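Local structure of ADP-ribosylation factor guanine nucleotide-exchange factor SEC7 (Saccharomyces cerevisiae, 4OIY) at residues A76-F81 with M112-E117; Q159-N164 with D177-L182. The protein activates the small GTPase ARF1 at the trans-Golgi network as its guanine nucleotide-exchange factor, supporting vesicle budding and Golgi traffic, and is represented here by its catalytic Sec7 domain. One frame throughout, in Å; residues are numbered along the deposited sequence.

Interaction 1: residues A76-F81 with M112-E117; sequences AFVDEF and MLKFAE
K114 leaves its helix with CG anti to the backbone N (chi1 -179°), turns once at chi2 (63°) and then runs extended, which sets CG against V78 and sends the outer chain, with NZ at its end, to the carboxylate of D79. This is a helix-helix contact of the all-helical Sec7 domain, between the C-terminal part of helix 68-79 and the middle of helix 105-122. Across the two segments the nearest CA atoms are those of V78 and F115, 6.4 Å apart. V78 points at the other helix and meets the bend of the lysine: its CB lies 3.6 Å from K114 CG, and its CG2 is equally near that carbon, the two side chains sliding past each other in opposite directions. The other branch, CG1, touches the backbone of the partner helix, 3.8 Å from K114 O and 4.0 Å from F115 CA.

Beyond this apolar patch the contact turns ionic. D79 and K114 cross at about a right angle, and NZ donates a hydrogen bond to OD1 within a salt bridge. Without the chain beyond CB, as with an alanine here, the D79 carboxylate would probably lose this cationic mate and a gap would open beside V78, where CG of the lysine packs. F95 of helix 88-96 touches both V78 and F115. The side chain of D79 is also about 7 Å from that of D121, a magnesium-binding residue. K114 NZ lies 3.0 Å from D79 OD1, on the syn side of that oxygen and 27° out of the carboxylate plane, while OD2 stays 4.0 Å from NZ.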
loop_
_atom_site.group_PDB
_atom_site.type_symbol
_atom_site.label_atom_id
_atom_site.label_comp_id
_atom_site.label_asym_id
_atom_site.label_seq_id
_atom_site.Cartn_x
_atom_site.Cartn_y
_atom_site.Cartn_z
ATOM N N ALA A 76 -4.394 -2.855 10.531
ATOM C CA ALA A 76 -4.210 -4.310 10.578
ATOM C C ALA A 76 -3.680 -4.849 9.249
ATOM O O ALA A 76 -2.866 -5.753 9.223
ATOM C CB ALA A 76 -5.511 -5.010 10.932
ATOM N N PHE A 77 -4.153 -4.290 8.149
ATOM C CA PHE A 77 -3.721 -4.702 6.813
ATOM C C PHE A 77 -2.211 -4.484 6.672
ATOM O O PHE A 77 -1.483 -5.395 6.284
ATOM C CB PHE A 77 -4.534 -3.892 5.793
ATOM C CG PHE A 77 -4.238 -4.180 4.347
ATOM C CD1 PHE A 77 -4.932 -5.174 3.671
ATOM C CD2 PHE A 77 -3.337 -3.394 3.644
ATOM C CE1 PHE A 77 -4.702 -5.408 2.328
ATOM C CE2 PHE A 77 -3.090 -3.634 2.301
ATOM C CZ PHE A 77 -3.786 -4.633 1.643
ATOM N N VAL A 78 -1.746 -3.285 7.018
ATOM C CA VAL A 78 -0.311 -2.979 6.969
ATOM C C VAL A 78 0.457 -3.894 7.926
ATOM O O VAL A 78 1.544 -4.349 7.597
ATOM C CB VAL A 78 -0.001 -1.495 7.277
ATOM C CG1 VAL A 78 1.487 -1.214 7.115
ATOM C CG2 VAL A 78 -0.797 -0.578 6.356
ATOM N N ASP A 79 -0.127 -4.183 9.086
ATOM C CA ASP A 79 0.530 -5.039 10.086
ATOM C C ASP A 79 0.779 -6.465 9.604
ATOM O O ASP A 79 1.630 -7.153 10.170
ATOM C CB ASP A 79 -0.283 -5.112 11.386
ATOM C CG ASP A 79 -0.126 -3.888 12.258
ATOM O OD1 ASP A 79 0.760 -3.043 12.005
ATOM O OD2 ASP A 79 -0.906 -3.787 13.237
ATOM N N GLU A 80 0.033 -6.920 8.597
ATOM C CA GLU A 80 0.220 -8.263 8.032
ATOM C C GLU A 80 1.454 -8.388 7.139
ATOM O O GLU A 80 1.904 -9.495 6.855
ATOM C CB GLU A 80 -1.026 -8.692 7.257
ATOM C CG GLU A 80 -2.228 -8.910 8.153
ATOM C CD GLU A 80 -2.015 -10.069 9.105
ATOM O OE1 GLU A 80 -1.677 -11.167 8.625
ATOM O OE2 GLU A 80 -2.177 -9.874 10.326
ATOM N N PHE A 81 2.007 -7.263 6.707
ATOM C CA PHE A 81 3.176 -7.281 5.838
ATOM C C PHE A 81 4.440 -7.527 6.643
ATOM O O PHE A 81 4.591 -7.012 7.762
ATOM C CB PHE A 81 3.318 -5.963 5.074
ATOM C CG PHE A 81 2.346 -5.814 3.948
ATOM C CD1 PHE A 81 1.029 -5.488 4.210
ATOM C CD2 PHE A 81 2.742 -6.009 2.631
ATOM C CE1 PHE A 81 0.118 -5.357 3.185
ATOM C CE2 PHE A 81 1.833 -5.894 1.599
ATOM C CZ PHE A 81 0.518 -5.554 1.880
ATOM N N MET A 112 0.492 5.991 4.045
ATOM C CA MET A 112 1.934 6.117 3.933
ATOM C C MET A 112 2.584 6.298 5.290
ATOM O O MET A 112 3.708 5.838 5.492
ATOM C CB MET A 112 2.305 7.226 2.942
ATOM C CG MET A 112 1.693 6.998 1.551
ATOM S SD MET A 112 1.821 5.302 0.917
ATOM C CE MET A 112 3.591 5.211 0.907
ATOM N N LEU A 113 1.881 6.932 6.233
ATOM C CA LEU A 113 2.412 7.036 7.597
ATOM C C LEU A 113 2.458 5.673 8.273
ATOM O O LEU A 113 3.452 5.342 8.926
ATOM C CB LEU A 113 1.640 8.043 8.455
ATOM C CG LEU A 113 2.166 8.192 9.890
ATOM C CD1 LEU A 113 3.624 8.630 9.924
ATOM C CD2 LEU A 113 1.273 9.160 10.653
ATOM N N LYS A 114 1.406 4.874 8.110
ATOM C CA LYS A 114 1.388 3.537 8.694
ATOM C C LYS A 114 2.434 2.638 8.037
ATOM O O LYS A 114 3.116 1.875 8.723
ATOM C CB LYS A 114 0.006 2.907 8.576
ATOM C CG LYS A 114 -0.106 1.525 9.191
ATOM C CD LYS A 114 0.126 1.495 10.696
ATOM C CE LYS A 114 0.011 0.064 11.205
ATOM N NZ LYS A 114 0.390 -0.105 12.630
ATOM N N PHE A 115 2.559 2.723 6.714
ATOM C CA PHE A 115 3.629 2.020 6.010
ATOM C C PHE A 115 4.993 2.381 6.597
ATOM O O PHE A 115 5.791 1.496 6.911
ATOM C CB PHE A 115 3.610 2.339 4.518
ATOM C CG PHE A 115 4.849 1.905 3.800
ATOM C CD1 PHE A 115 4.996 0.585 3.409
ATOM C CD2 PHE A 115 5.883 2.796 3.559
ATOM C CE1 PHE A 115 6.145 0.164 2.785
ATOM C CE2 PHE A 115 7.046 2.375 2.935
ATOM C CZ PHE A 115 7.170 1.054 2.549
ATOM N N ALA A 116 5.250 3.675 6.751
ATOM C CA ALA A 116 6.545 4.148 7.252
ATOM C C ALA A 116 6.802 3.615 8.651
ATOM O O ALA A 116 7.906 3.173 8.957
ATOM C CB ALA A 116 6.594 5.673 7.248
ATOM N N GLU A 117 5.787 3.651 9.500
ATOM C CA GLU A 117 5.927 3.160 10.868
ATOM C C GLU A 117 6.257 1.673 10.899
ATOM O O GLU A 117 7.141 1.245 11.647
ATOM C CB GLU A 117 4.674 3.480 11.680
ATOM C CG GLU A 117 4.566 4.961 12.011
ATOM C CD GLU A 117 3.198 5.377 12.508
ATOM O OE1 GLU A 117 2.274 4.538 12.506
ATOM O OE2 GLU A 117 3.039 6.562 12.883
#

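Interaction 2: residues Q159-N164 with D177-L182; sequences QEFLEN and DFLEGL
Apolar contact joins L162 and F161 to a single leucine, L179, whose CB is directed at the other helix. The tighter pair is L162 with L179: the CD2 methyl of L162 sits 3.6 Å from L179 CB and 3.8 Å from L179 CD1, so one branch of L162 does all of its touching. CB of L162 is not aimed at the partner helix, but CG, anti to the carbonyl carbon (chi1 -60°), turns the side chain that way; chi2 extends CD1 away from CA and leaves CD2 as the branch facing L179. F161 reaches the same leucine with one ring corner, CE2, which is 4.1 Å from L179 CD2 and 4.2 Å from L179 CB. L179 thus lies against both residues, its CD1 branch serving L162 and its CD2 branch the ring.

The contact packs two helices of the Sec7 domain, 158-164 and 176-188; between segments 159-164 and 177-182 the nearest CA atoms are those of L162 and L179, 6.8 Å apart. Helix 130-148 adds to the same core: S139 and L140 touch F161, and L136 touches L182.

Contact with the polar backbone is confined to the ring edge. F161 CE2 approaches L179 O to 3.5 Å, and the oxygen lies near the ring plane, so the carbonyl faces the positively polarised C-H rim and not the pi cloud.

Polar side chains pair within each helix. E180 forms a salt bridge with R176, and Q159 NE2 donates to E163 OE2 at 3.0 Å with an N-H...O angle of 160°, meeting the anti lone pair of the carboxylate oxygen.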
loop_
_atom_site.group_PDB
_atom_site.type_symbol
_atom_site.label_atom_id
_atom_site.label_comp_id
_atom_site.label_asym_id
_atom_site.label_seq_id
_atom_site.Cartn_x
_atom_site.Cartn_y
_atom_site.Cartn_z
ATOM N N GLN A 159 19.953 13.362 -10.353
ATOM C CA GLN A 159 20.245 14.620 -9.672
ATOM C C GLN A 159 18.991 15.231 -9.043
ATOM O O GLN A 159 19.013 15.652 -7.885
ATOM C CB GLN A 159 20.924 15.625 -10.619
ATOM C CG GLN A 159 21.208 16.981 -9.971
ATOM C CD GLN A 159 22.123 16.897 -8.759
ATOM O OE1 GLN A 159 22.936 15.989 -8.648
ATOM N NE2 GLN A 159 21.989 17.851 -7.847
ATOM N N GLU A 160 17.894 15.262 -9.795
ATOM C CA GLU A 160 16.640 15.812 -9.290
ATOM C C GLU A 160 16.090 15.008 -8.113
ATOM O O GLU A 160 15.572 15.580 -7.156
ATOM C CB GLU A 160 15.610 15.913 -10.411
ATOM C CG GLU A 160 15.889 17.085 -11.336
ATOM C CD GLU A 160 15.146 17.012 -12.654
ATOM O OE1 GLU A 160 14.583 15.947 -12.985
ATOM O OE2 GLU A 160 15.136 18.038 -13.371
ATOM N N PHE A 161 16.219 13.689 -8.184
ATOM C CA PHE A 161 15.784 12.811 -7.097
ATOM C C PHE A 161 16.577 13.098 -5.810
ATOM O O PHE A 161 16.004 13.167 -4.722
ATOM C CB PHE A 161 15.910 11.356 -7.531
ATOM C CG PHE A 161 15.498 10.375 -6.478
ATOM C CD1 PHE A 161 14.176 10.302 -6.054
ATOM C CD2 PHE A 161 16.426 9.520 -5.919
ATOM C CE1 PHE A 161 13.794 9.393 -5.084
ATOM C CE2 PHE A 161 16.053 8.616 -4.946
ATOM C CZ PHE A 161 14.738 8.556 -4.523
ATOM N N LEU A 162 17.887 13.285 -5.936
ATOM C CA LEU A 162 18.727 13.679 -4.803
ATOM C C LEU A 162 18.269 15.003 -4.215
ATOM O O LEU A 162 18.124 15.133 -2.997
ATOM C CB LEU A 162 20.197 13.781 -5.217
ATOM C CG LEU A 162 20.832 12.508 -5.766
ATOM C CD1 LEU A 162 22.243 12.818 -6.230
ATOM C CD2 LEU A 162 20.830 11.365 -4.760
ATOM N N GLU A 163 18.012 15.987 -5.077
ATOM C CA GLU A 163 17.562 17.302 -4.612
ATOM C C GLU A 163 16.241 17.234 -3.841
ATOM O O GLU A 163 16.067 17.901 -2.816
ATOM C CB GLU A 163 17.418 18.262 -5.788
ATOM C CG GLU A 163 18.743 18.655 -6.423
ATOM C CD GLU A 163 18.568 19.397 -7.729
ATOM O OE1 GLU A 163 17.443 19.862 -8.008
ATOM O OE2 GLU A 163 19.564 19.512 -8.479
ATOM N N ASN A 164 15.331 16.409 -4.340
ATOM C CA ASN A 164 13.998 16.272 -3.761
ATOM C C ASN A 164 14.011 15.698 -2.343
ATOM O O ASN A 164 13.043 15.853 -1.595
ATOM C CB ASN A 164 13.110 15.418 -4.668
ATOM C CG ASN A 164 12.707 16.140 -5.943
ATOM O OD1 ASN A 164 12.866 17.361 -6.067
ATOM N ND2 ASN A 164 12.166 15.392 -6.893
ATOM N N ASP A 177 25.043 7.629 -2.233
ATOM C CA ASP A 177 25.083 6.240 -2.690
ATOM C C ASP A 177 23.810 5.479 -2.315
ATOM O O ASP A 177 23.339 4.639 -3.074
ATOM C CB ASP A 177 26.308 5.503 -2.143
ATOM C CG ASP A 177 26.544 4.178 -2.845
ATOM O OD1 ASP A 177 26.900 4.198 -4.043
ATOM O OD2 ASP A 177 26.356 3.118 -2.210
ATOM N N PHE A 178 23.259 5.781 -1.142
ATOM C CA PHE A 178 22.032 5.139 -0.676
ATOM C C PHE A 178 20.861 5.511 -1.578
ATOM O O PHE A 178 20.114 4.646 -2.017
ATOM C CB PHE A 178 21.733 5.535 0.770
ATOM C CG PHE A 178 20.423 5.024 1.279
ATOM C CD1 PHE A 178 20.274 3.696 1.633
ATOM C CD2 PHE A 178 19.337 5.873 1.395
ATOM C CE1 PHE A 178 19.066 3.224 2.101
ATOM C CE2 PHE A 178 18.119 5.408 1.859
ATOM C CZ PHE A 178 17.981 4.083 2.211
ATOM N N LEU A 179 20.721 6.802 -1.854
ATOM C CA LEU A 179 19.643 7.272 -2.722
ATOM C C LEU A 179 19.819 6.787 -4.160
ATOM O O LEU A 179 18.841 6.425 -4.808
ATOM C CB LEU A 179 19.529 8.799 -2.677
ATOM C CG LEU A 179 18.971 9.394 -1.375
ATOM C CD1 LEU A 179 18.974 10.915 -1.431
ATOM C CD2 LEU A 179 17.559 8.884 -1.091
ATOM N N GLU A 180 21.057 6.766 -4.656
ATOM C CA GLU A 180 21.305 6.262 -6.012
ATOM C C GLU A 180 20.856 4.803 -6.136
ATOM O O GLU A 180 20.280 4.413 -7.146
ATOM C CB GLU A 180 22.777 6.388 -6.392
ATOM C CG GLU A 180 23.061 5.963 -7.827
ATOM C CD GLU A 180 24.455 6.328 -8.300
ATOM O OE1 GLU A 180 24.837 5.862 -9.394
ATOM O OE2 GLU A 180 25.163 7.087 -7.600
ATOM N N GLY A 181 21.114 4.003 -5.102
ATOM C CA GLY A 181 20.663 2.624 -5.061
ATOM C C GLY A 181 19.158 2.508 -5.214
ATOM O O GLY A 181 18.669 1.739 -6.019
ATOM N N LEU A 182 18.424 3.303 -4.447
ATOM C CA LEU A 182 16.966 3.269 -4.530
ATOM C C LEU A 182 16.467 3.736 -5.898
ATOM O O LEU A 182 15.537 3.147 -6.450
ATOM C CB LEU A 182 16.334 4.119 -3.426
ATOM C CG LEU A 182 16.654 3.738 -1.976
ATOM C CD1 LEU A 182 15.903 4.654 -1.022
ATOM C CD2 LEU A 182 16.321 2.283 -1.715
#

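How the interactions relate
Interaction 1 closes before interaction 2 opens, so the contacts follow one another along the chain, and their centres are 24 Å apart. They do not touch; the nearest atoms are about 10 Å from each other. The centre of interaction 1, which joins helices 68-79 and 105-122, is about 8 Å from that of the chain, and that of interaction 2, which pairs helices 158-164 and 176-188, about 22 Å. Helix 130-148 bridges them, packing on M112, F115 and A116 of the first and on F161, N164 and L182 of the second; helix 88-96 also touches both. Two separate helix pairs are thereby tied into one helical Sec7 domain.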